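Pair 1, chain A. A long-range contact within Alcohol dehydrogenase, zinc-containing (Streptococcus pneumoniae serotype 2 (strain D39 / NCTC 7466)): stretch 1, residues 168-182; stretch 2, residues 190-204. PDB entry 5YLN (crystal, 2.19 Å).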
# COMPACT_ATOMS: atom_id res chain seq x y z
N LYS A 168 6.37 -7.58 2.11
CA LYS A 168 7.33 -7.37 3.19
C LYS A 168 7.37 -8.57 4.13
O LYS A 168 7.32 -8.43 5.35
CB LYS A 168 7.01 -6.07 3.94
CG LYS A 168 7.05 -4.83 3.04
CD LYS A 168 7.02 -3.51 3.82
CE LYS A 168 5.75 -3.37 4.65
NZ LYS A 168 5.67 -2.13 5.50
N VAL A 169 7.46 -9.77 3.54
CA VAL A 169 7.75 -10.98 4.32
C VAL A 169 9.13 -10.88 4.96
O VAL A 169 10.12 -10.54 4.30
CB VAL A 169 7.72 -12.24 3.44
CG1 VAL A 169 8.01 -13.47 4.31
CG2 VAL A 169 6.41 -12.38 2.70
N GLU A 170 9.22 -11.26 6.24
CA GLU A 170 10.42 -11.16 7.05
C GLU A 170 10.45 -12.33 8.02
O GLU A 170 9.41 -12.91 8.33
CB GLU A 170 10.44 -9.84 7.84
CG GLU A 170 9.34 -9.80 8.88
CD GLU A 170 9.37 -8.55 9.75
OE1 GLU A 170 10.28 -7.72 9.56
OE2 GLU A 170 8.47 -8.41 10.62
N PRO A 171 11.63 -12.69 8.54
CA PRO A 171 11.71 -13.85 9.43
C PRO A 171 10.81 -13.70 10.64
O PRO A 171 10.69 -12.63 11.24
CB PRO A 171 13.19 -13.91 9.83
CG PRO A 171 13.88 -13.22 8.71
CD PRO A 171 12.96 -12.11 8.29
N GLY A 172 10.14 -14.79 10.99
CA GLY A 172 9.26 -14.80 12.13
C GLY A 172 7.91 -14.15 11.93
O GLY A 172 7.11 -14.14 12.88
N CYS A 173 7.59 -13.60 10.75
CA CYS A 173 6.25 -13.05 10.57
C CYS A 173 5.23 -14.15 10.23
O CYS A 173 5.55 -15.33 10.12
CB CYS A 173 6.24 -11.98 9.49
SG CYS A 173 6.19 -12.67 7.82
N SER A 174 3.98 -13.73 10.06
CA SER A 174 2.87 -14.61 9.77
C SER A 174 2.33 -14.27 8.39
O SER A 174 1.92 -13.12 8.14
CB SER A 174 1.78 -14.48 10.85
OG SER A 174 1.30 -13.15 10.90
N VAL A 175 2.34 -15.24 7.50
CA VAL A 175 1.88 -15.07 6.14
C VAL A 175 0.69 -15.98 5.92
O VAL A 175 0.68 -17.12 6.38
CB VAL A 175 2.99 -15.38 5.11
CG1 VAL A 175 2.49 -15.10 3.68
CG2 VAL A 175 4.28 -14.62 5.46
N ALA A 176 -0.32 -15.45 5.24
CA ALA A 176 -1.37 -16.28 4.65
C ALA A 176 -1.35 -16.08 3.15
O ALA A 176 -1.17 -14.95 2.66
CB ALA A 176 -2.75 -15.93 5.21
N ILE A 177 -1.51 -17.17 2.41
CA ILE A 177 -1.61 -17.12 0.96
C ILE A 177 -3.02 -17.57 0.58
O ILE A 177 -3.47 -18.64 1.01
CB ILE A 177 -0.52 -17.96 0.29
CG1 ILE A 177 0.84 -17.38 0.71
CG2 ILE A 177 -0.63 -17.91 -1.23
CD1 ILE A 177 2.03 -18.27 0.36
N ILE A 178 -3.73 -16.72 -0.16
CA ILE A 178 -5.11 -16.98 -0.54
C ILE A 178 -5.10 -17.45 -1.98
O ILE A 178 -4.94 -16.65 -2.92
CB ILE A 178 -6.00 -15.75 -0.37
CG1 ILE A 178 -5.71 -15.09 0.98
CG2 ILE A 178 -7.47 -16.15 -0.45
CD1 ILE A 178 -5.93 -16.00 2.15
N GLY A 179 -5.27 -18.74 -2.17
CA GLY A 179 -5.32 -19.29 -3.50
C GLY A 179 -4.13 -20.19 -3.69
O GLY A 179 -2.99 -19.72 -3.72
N SER A 180 -4.39 -21.49 -3.79
CA SER A 180 -3.35 -22.50 -3.84
C SER A 180 -3.13 -23.03 -5.25
O SER A 180 -2.62 -24.14 -5.41
CB SER A 180 -3.71 -23.65 -2.88
OG SER A 180 -2.57 -24.39 -2.50
N GLY A 181 -3.51 -22.26 -6.28
CA GLY A 181 -3.16 -22.58 -7.65
C GLY A 181 -1.69 -22.29 -7.91
O GLY A 181 -0.91 -22.09 -6.98
N PRO A 182 -1.30 -22.24 -9.19
CA PRO A 182 0.14 -22.07 -9.51
C PRO A 182 0.81 -20.81 -8.92
O PRO A 182 1.93 -20.91 -8.39
CB PRO A 182 0.15 -22.06 -11.04
CG PRO A 182 -1.04 -22.98 -11.39
CD PRO A 182 -2.11 -22.63 -10.37
N THR A 190 8.84 -19.04 -2.70
CA THR A 190 9.77 -17.94 -2.51
C THR A 190 9.60 -17.23 -1.17
O THR A 190 10.55 -16.60 -0.71
CB THR A 190 9.65 -16.93 -3.66
OG1 THR A 190 8.33 -16.37 -3.70
CG2 THR A 190 9.94 -17.62 -4.99
N ALA A 191 8.42 -17.32 -0.54
CA ALA A 191 8.26 -16.76 0.80
C ALA A 191 9.17 -17.45 1.79
O ALA A 191 9.50 -16.88 2.83
CB ALA A 191 6.82 -16.85 1.30
N GLN A 192 9.52 -18.71 1.53
CA GLN A 192 10.38 -19.44 2.45
C GLN A 192 11.83 -18.95 2.41
O GLN A 192 12.59 -19.29 3.32
CB GLN A 192 10.30 -20.93 2.16
CG GLN A 192 8.97 -21.51 2.55
CD GLN A 192 8.69 -22.91 1.97
OE1 GLN A 192 9.17 -23.90 2.50
NE2 GLN A 192 7.90 -22.97 0.92
N PHE A 193 12.22 -18.18 1.40
CA PHE A 193 13.52 -17.51 1.46
C PHE A 193 13.65 -16.62 2.69
O PHE A 193 14.78 -16.36 3.13
CB PHE A 193 13.75 -16.62 0.23
CG PHE A 193 14.01 -17.38 -1.06
CD1 PHE A 193 14.70 -18.58 -1.06
CD2 PHE A 193 13.57 -16.86 -2.28
CE1 PHE A 193 14.94 -19.25 -2.25
CE2 PHE A 193 13.81 -17.53 -3.46
CZ PHE A 193 14.49 -18.72 -3.45
N TYR A 194 12.54 -16.15 3.26
CA TYR A 194 12.55 -15.24 4.40
C TYR A 194 12.10 -15.88 5.71
O TYR A 194 11.85 -15.16 6.67
CB TYR A 194 11.70 -14.01 4.10
CG TYR A 194 12.33 -13.12 3.06
CD1 TYR A 194 13.36 -12.27 3.40
CD2 TYR A 194 11.94 -13.17 1.73
CE1 TYR A 194 13.95 -11.47 2.47
CE2 TYR A 194 12.55 -12.38 0.78
CZ TYR A 194 13.55 -11.52 1.16
OH TYR A 194 14.16 -10.72 0.23
N SER A 195 11.98 -17.20 5.76
CA SER A 195 11.69 -17.93 6.99
C SER A 195 10.57 -17.32 7.85
O SER A 195 10.76 -17.10 9.05
CB SER A 195 12.96 -18.08 7.82
OG SER A 195 13.98 -18.68 7.03
N PRO A 196 9.39 -17.08 7.28
CA PRO A 196 8.27 -16.65 8.13
C PRO A 196 7.93 -17.74 9.14
O PRO A 196 8.11 -18.93 8.88
CB PRO A 196 7.13 -16.44 7.12
CG PRO A 196 7.43 -17.37 6.02
CD PRO A 196 8.95 -17.39 5.91
N ALA A 197 7.44 -17.31 10.31
CA ALA A 197 7.02 -18.28 11.34
C ALA A 197 5.85 -19.14 10.86
O ALA A 197 5.80 -20.34 11.13
CB ALA A 197 6.65 -17.54 12.62
N LYS A 198 4.90 -18.53 10.16
CA LYS A 198 3.67 -19.19 9.74
C LYS A 198 3.41 -18.89 8.28
O LYS A 198 3.45 -17.73 7.84
CB LYS A 198 2.47 -18.74 10.58
CG LYS A 198 2.49 -19.28 12.00
CD LYS A 198 1.20 -19.01 12.73
CE LYS A 198 1.16 -19.80 14.02
NZ LYS A 198 2.23 -19.39 14.97
N LEU A 199 3.17 -19.95 7.52
CA LEU A 199 2.80 -19.90 6.12
C LEU A 199 1.49 -20.66 6.02
O LEU A 199 1.48 -21.89 5.95
CB LEU A 199 3.86 -20.53 5.23
CG LEU A 199 4.95 -19.62 4.70
CD1 LEU A 199 6.03 -20.48 4.06
CD2 LEU A 199 4.35 -18.69 3.69
N ILE A 200 0.40 -19.91 6.02
CA ILE A 200 -0.94 -20.47 6.08
C ILE A 200 -1.52 -20.47 4.67
O ILE A 200 -1.73 -19.40 4.08
CB ILE A 200 -1.81 -19.67 7.06
CG1 ILE A 200 -1.07 -19.54 8.40
CG2 ILE A 200 -3.18 -20.32 7.20
CD1 ILE A 200 -1.56 -18.42 9.30
N MET A 201 -1.73 -21.65 4.09
CA MET A 201 -2.38 -21.72 2.79
C MET A 201 -3.88 -21.80 2.99
O MET A 201 -4.36 -22.61 3.78
CB MET A 201 -1.89 -22.91 1.97
CG MET A 201 -2.33 -22.87 0.48
SD MET A 201 -1.37 -21.71 -0.55
CE MET A 201 0.15 -21.81 0.31
N VAL A 202 -4.61 -20.94 2.27
CA VAL A 202 -6.07 -20.89 2.33
C VAL A 202 -6.60 -21.18 0.93
O VAL A 202 -6.15 -20.56 -0.04
CB VAL A 202 -6.56 -19.52 2.83
CG1 VAL A 202 -8.11 -19.49 2.93
CG2 VAL A 202 -5.94 -19.22 4.17
N ASP A 203 -7.54 -22.13 0.84
CA ASP A 203 -8.15 -22.54 -0.42
C ASP A 203 -9.41 -23.35 -0.11
O ASP A 203 -9.66 -23.74 1.04
CB ASP A 203 -7.14 -23.33 -1.27
CG ASP A 203 -7.53 -23.38 -2.74
OD1 ASP A 203 -8.60 -23.93 -3.05
OD2 ASP A 203 -6.76 -22.87 -3.59
N LEU A 204 -10.22 -23.60 -1.14
CA LEU A 204 -11.40 -24.46 -1.04
C LEU A 204 -11.07 -25.93 -1.27
O LEU A 204 -11.64 -26.80 -0.61
CB LEU A 204 -12.47 -24.03 -2.05
CG LEU A 204 -12.81 -22.53 -2.14
CD1 LEU A 204 -13.52 -22.20 -3.44
CD2 LEU A 204 -13.65 -22.08 -0.94

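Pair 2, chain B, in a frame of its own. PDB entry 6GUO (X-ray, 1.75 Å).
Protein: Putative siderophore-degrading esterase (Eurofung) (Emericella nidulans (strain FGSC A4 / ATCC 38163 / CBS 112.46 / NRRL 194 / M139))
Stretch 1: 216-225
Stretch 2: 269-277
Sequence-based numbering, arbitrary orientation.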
# COMPACT_ATOMS: atom_id res chain seq x y z
N ALA B 216 -9.64 -6.15 -30.07
CA ALA B 216 -9.33 -5.75 -28.70
C ALA B 216 -10.14 -6.63 -27.75
O ALA B 216 -11.33 -6.83 -27.96
CB ALA B 216 -9.65 -4.28 -28.48
N HIS B 217 -9.47 -7.14 -26.71
CA HIS B 217 -10.11 -8.01 -25.71
C HIS B 217 -9.76 -7.49 -24.31
O HIS B 217 -9.10 -8.17 -23.53
CB HIS B 217 -9.63 -9.46 -25.87
CG HIS B 217 -9.56 -9.91 -27.29
ND1 HIS B 217 -8.51 -9.57 -28.12
CD2 HIS B 217 -10.39 -10.67 -28.03
CE1 HIS B 217 -8.71 -10.10 -29.32
NE2 HIS B 217 -9.84 -10.77 -29.29
N PRO B 218 -10.20 -6.26 -24.00
CA PRO B 218 -9.75 -5.63 -22.76
C PRO B 218 -10.33 -6.23 -21.49
O PRO B 218 -11.40 -6.86 -21.52
CB PRO B 218 -10.22 -4.18 -22.93
CG PRO B 218 -11.42 -4.29 -23.79
CD PRO B 218 -11.12 -5.39 -24.75
N VAL B 219 -9.62 -6.03 -20.39
CA VAL B 219 -10.03 -6.44 -19.06
C VAL B 219 -10.16 -5.16 -18.24
O VAL B 219 -9.31 -4.28 -18.35
CB VAL B 219 -8.98 -7.38 -18.43
CG1 VAL B 219 -9.32 -7.70 -16.98
CG2 VAL B 219 -8.87 -8.66 -19.26
N LEU B 220 -11.23 -5.06 -17.45
CA LEU B 220 -11.46 -3.90 -16.57
C LEU B 220 -11.73 -4.34 -15.13
O LEU B 220 -12.53 -5.25 -14.90
CB LEU B 220 -12.64 -3.06 -17.07
CG LEU B 220 -13.11 -1.89 -16.19
CD1 LEU B 220 -12.03 -0.83 -16.03
CD2 LEU B 220 -14.38 -1.28 -16.76
N ARG B 221 -11.08 -3.68 -14.18
CA ARG B 221 -11.44 -3.78 -12.77
C ARG B 221 -11.86 -2.41 -12.28
O ARG B 221 -11.08 -1.47 -12.32
CB ARG B 221 -10.28 -4.30 -11.91
CG ARG B 221 -10.71 -4.64 -10.49
CD ARG B 221 -9.58 -5.25 -9.68
NE ARG B 221 -10.05 -5.89 -8.44
CZ ARG B 221 -9.90 -5.42 -7.20
NH1 ARG B 221 -10.38 -6.12 -6.18
NH2 ARG B 221 -9.29 -4.26 -6.95
N LEU B 222 -13.12 -2.31 -11.84
CA LEU B 222 -13.65 -1.11 -11.20
C LEU B 222 -13.59 -1.29 -9.70
O LEU B 222 -13.74 -2.40 -9.20
CB LEU B 222 -15.11 -0.89 -11.61
CG LEU B 222 -15.30 -0.39 -13.04
CD1 LEU B 222 -16.70 -0.70 -13.53
CD2 LEU B 222 -15.00 1.10 -13.12
N SER B 223 -13.39 -0.20 -8.97
CA SER B 223 -13.45 -0.25 -7.51
C SER B 223 -13.86 1.07 -6.90
O SER B 223 -13.77 2.13 -7.54
CB SER B 223 -12.12 -0.72 -6.93
OG SER B 223 -11.10 0.26 -7.10
N PHE B 224 -14.34 1.01 -5.66
CA PHE B 224 -14.68 2.19 -4.89
C PHE B 224 -14.73 1.84 -3.42
O PHE B 224 -14.85 0.66 -3.07
CB PHE B 224 -16.01 2.80 -5.37
CG PHE B 224 -17.19 1.88 -5.24
CD1 PHE B 224 -17.99 1.89 -4.09
CD2 PHE B 224 -17.51 0.99 -6.27
CE1 PHE B 224 -19.08 1.03 -3.98
CE2 PHE B 224 -18.60 0.14 -6.16
CZ PHE B 224 -19.39 0.16 -5.01
N GLY B 225 -14.61 2.84 -2.57
CA GLY B 225 -14.81 2.66 -1.13
C GLY B 225 -16.27 2.86 -0.77
O GLY B 225 -16.91 3.75 -1.32
N GLY B 269 -21.27 -7.59 -22.82
CA GLY B 269 -20.38 -8.71 -23.14
C GLY B 269 -19.16 -8.33 -23.96
O GLY B 269 -18.53 -9.20 -24.56
N ARG B 270 -18.82 -7.05 -23.98
CA ARG B 270 -17.71 -6.54 -24.79
C ARG B 270 -16.34 -6.67 -24.12
O ARG B 270 -15.32 -6.49 -24.77
CB ARG B 270 -17.96 -5.08 -25.20
CG ARG B 270 -18.88 -4.92 -26.42
CD ARG B 270 -18.35 -3.85 -27.36
NE ARG B 270 -17.04 -4.22 -27.90
CZ ARG B 270 -16.11 -3.38 -28.37
NH1 ARG B 270 -16.31 -2.06 -28.40
NH2 ARG B 270 -14.96 -3.87 -28.81
N LEU B 271 -16.32 -6.98 -22.82
CA LEU B 271 -15.08 -7.18 -22.09
C LEU B 271 -14.78 -8.67 -21.87
O LEU B 271 -15.69 -9.46 -21.62
CB LEU B 271 -15.12 -6.44 -20.75
CG LEU B 271 -15.47 -4.95 -20.84
CD1 LEU B 271 -15.46 -4.33 -19.46
CD2 LEU B 271 -14.52 -4.18 -21.75
N CYS B 272 -13.50 -9.01 -21.99
CA CYS B 272 -13.00 -10.37 -21.79
C CYS B 272 -13.16 -10.81 -20.33
O CYS B 272 -13.54 -11.95 -20.04
CB CYS B 272 -11.52 -10.44 -22.19
SG CYS B 272 -10.65 -11.96 -21.76
N LYS B 273 -12.85 -9.89 -19.43
CA LYS B 273 -13.08 -10.07 -18.00
C LYS B 273 -13.41 -8.73 -17.38
O LYS B 273 -12.83 -7.70 -17.75
CB LYS B 273 -11.85 -10.68 -17.32
CG LYS B 273 -12.16 -11.20 -15.93
CD LYS B 273 -10.92 -11.63 -15.17
CE LYS B 273 -11.31 -12.18 -13.81
NZ LYS B 273 -10.13 -12.59 -12.99
N LEU B 274 -14.35 -8.75 -16.44
CA LEU B 274 -14.86 -7.54 -15.81
C LEU B 274 -15.14 -7.83 -14.34
O LEU B 274 -15.72 -8.86 -14.01
CB LEU B 274 -16.12 -7.09 -16.54
CG LEU B 274 -16.93 -5.93 -15.96
CD1 LEU B 274 -16.11 -4.66 -15.87
CD2 LEU B 274 -18.19 -5.72 -16.78
N GLU B 275 -14.71 -6.93 -13.46
CA GLU B 275 -14.86 -7.10 -12.02
C GLU B 275 -15.10 -5.74 -11.38
O GLU B 275 -14.52 -4.74 -11.81
CB GLU B 275 -13.60 -7.77 -11.45
CG GLU B 275 -13.52 -7.87 -9.93
CD GLU B 275 -12.40 -8.79 -9.46
OE1 GLU B 275 -12.45 -10.00 -9.77
OE2 GLU B 275 -11.48 -8.31 -8.77
N VAL B 276 -15.96 -5.72 -10.37
CA VAL B 276 -16.16 -4.54 -9.54
C VAL B 276 -15.96 -4.97 -8.08
O VAL B 276 -16.40 -6.05 -7.68
CB VAL B 276 -17.55 -3.87 -9.76
CG1 VAL B 276 -18.70 -4.79 -9.39
CG2 VAL B 276 -17.64 -2.56 -8.99
N LYS B 277 -15.30 -4.11 -7.31
CA LYS B 277 -15.05 -4.37 -5.89
C LYS B 277 -15.40 -3.13 -5.07
O LYS B 277 -14.87 -2.04 -5.32
CB LYS B 277 -13.57 -4.75 -5.67
CG LYS B 277 -13.12 -4.90 -4.22
CD LYS B 277 -13.84 -6.02 -3.48
CE LYS B 277 -13.56 -5.98 -1.98
NZ LYS B 277 -12.29 -6.63 -1.60

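Two neighbouring parallel strands, each entered from a loop, form the common core of both pairs. In pair 1, strand 174-178 of the zinc-containing alcohol dehydrogenase runs beside strand 198-203, their directions 19° apart; in pair 2, strand 219-225 of the putative siderophore-degrading esterase runs beside the strand that includes Leu274(B) to Lys277(B), at 8°. Backbone atoms of 14 central residues superpose with an RMSD of 0.9 Å, and the closest approach of the strand axes is 4.6 Å in each.

The hydrogen-bond ladder is shared. Val175(A) and its match Leu220(B) each reach across with both backbone groups: Val175(A) N donates to Lys198(A) O (2.7 Å) and Val175(A) O accepts from Ile200(A) N (2.8 Å), while Leu220(B) N donates to Lys273(B) O (3.1 Å) and Leu220(B) O accepts from Glu275(B) N (3.1 Å). Ile177(A) and Leu222(B) repeat the pattern one step on, with Ile177(A) N to Ile200(A) O and Leu222(B) N to Glu275(B) O both at 2.8 Å. The alternation follows from the parallel register, in which every second residue of the first strand turns its N and O to the partner.

At the entrance the ladders differ. Cys173(A) O accepts from Lys198(A) N (3.3 Å) and, weakly, from Ala197(A) N (2.7 Å, bent to 121°). Its counterpart Pro218(B) O takes Cys272(B) N at 3.0 Å, whereas Lys273(B) N lies 4.0 Å from Pro218(B) O and has no partner in the model.

On the face carrying Val175(A), Ile177(A), Leu199(A) and Met201(A), and on the matching face of Leu220(B), Leu222(B), Leu274(B) and Val276(B), both pairs pack hydrocarbon. Val175(A) CB meets Leu199(A) CD2 at 3.8 Å; Leu220(B) CD2 meets Leu274(B) CD1 at 3.9 Å. Met201(A) bends back so that its CE lies 3.9 Å from Ile177(A) CB; at the matched position the shorter Val276(B) places CG2 4.0 Å from Leu222(B) CB, and the same CG2 lies 4.0 Å from Phe224(B) CE2, at the edge of that ring. Before the strands, Pro196(A) CB touches Val175(A) CG2 (3.8 Å), and Leu271(B) CD1 fills the equivalent place against Leu220(B) CB (3.9 Å).

The other face shows the sharpest contrast. Ala176(A) and Ile200(A) make a small apolar contact, CB to CB at 4.3 Å. The superposed Arg221(B) and Glu275(B) form a salt bridge instead, Arg221(B) NE to Glu275(B) OE2 at 2.8 Å and nearly straight at 177°, with the carboxylate at the guanidinium edge. One face of that guanidinium is covered by Lys277(B), whose CB is 3.5 Å from Arg221(B) NH1. At the position matching Lys277(B), Val202(A) is apolar, and its CB packs 3.6 Å from Ile178(A) CD1. The same backbone spacing thus accommodates a greasy contact in pair 1 and a charged one in pair 2.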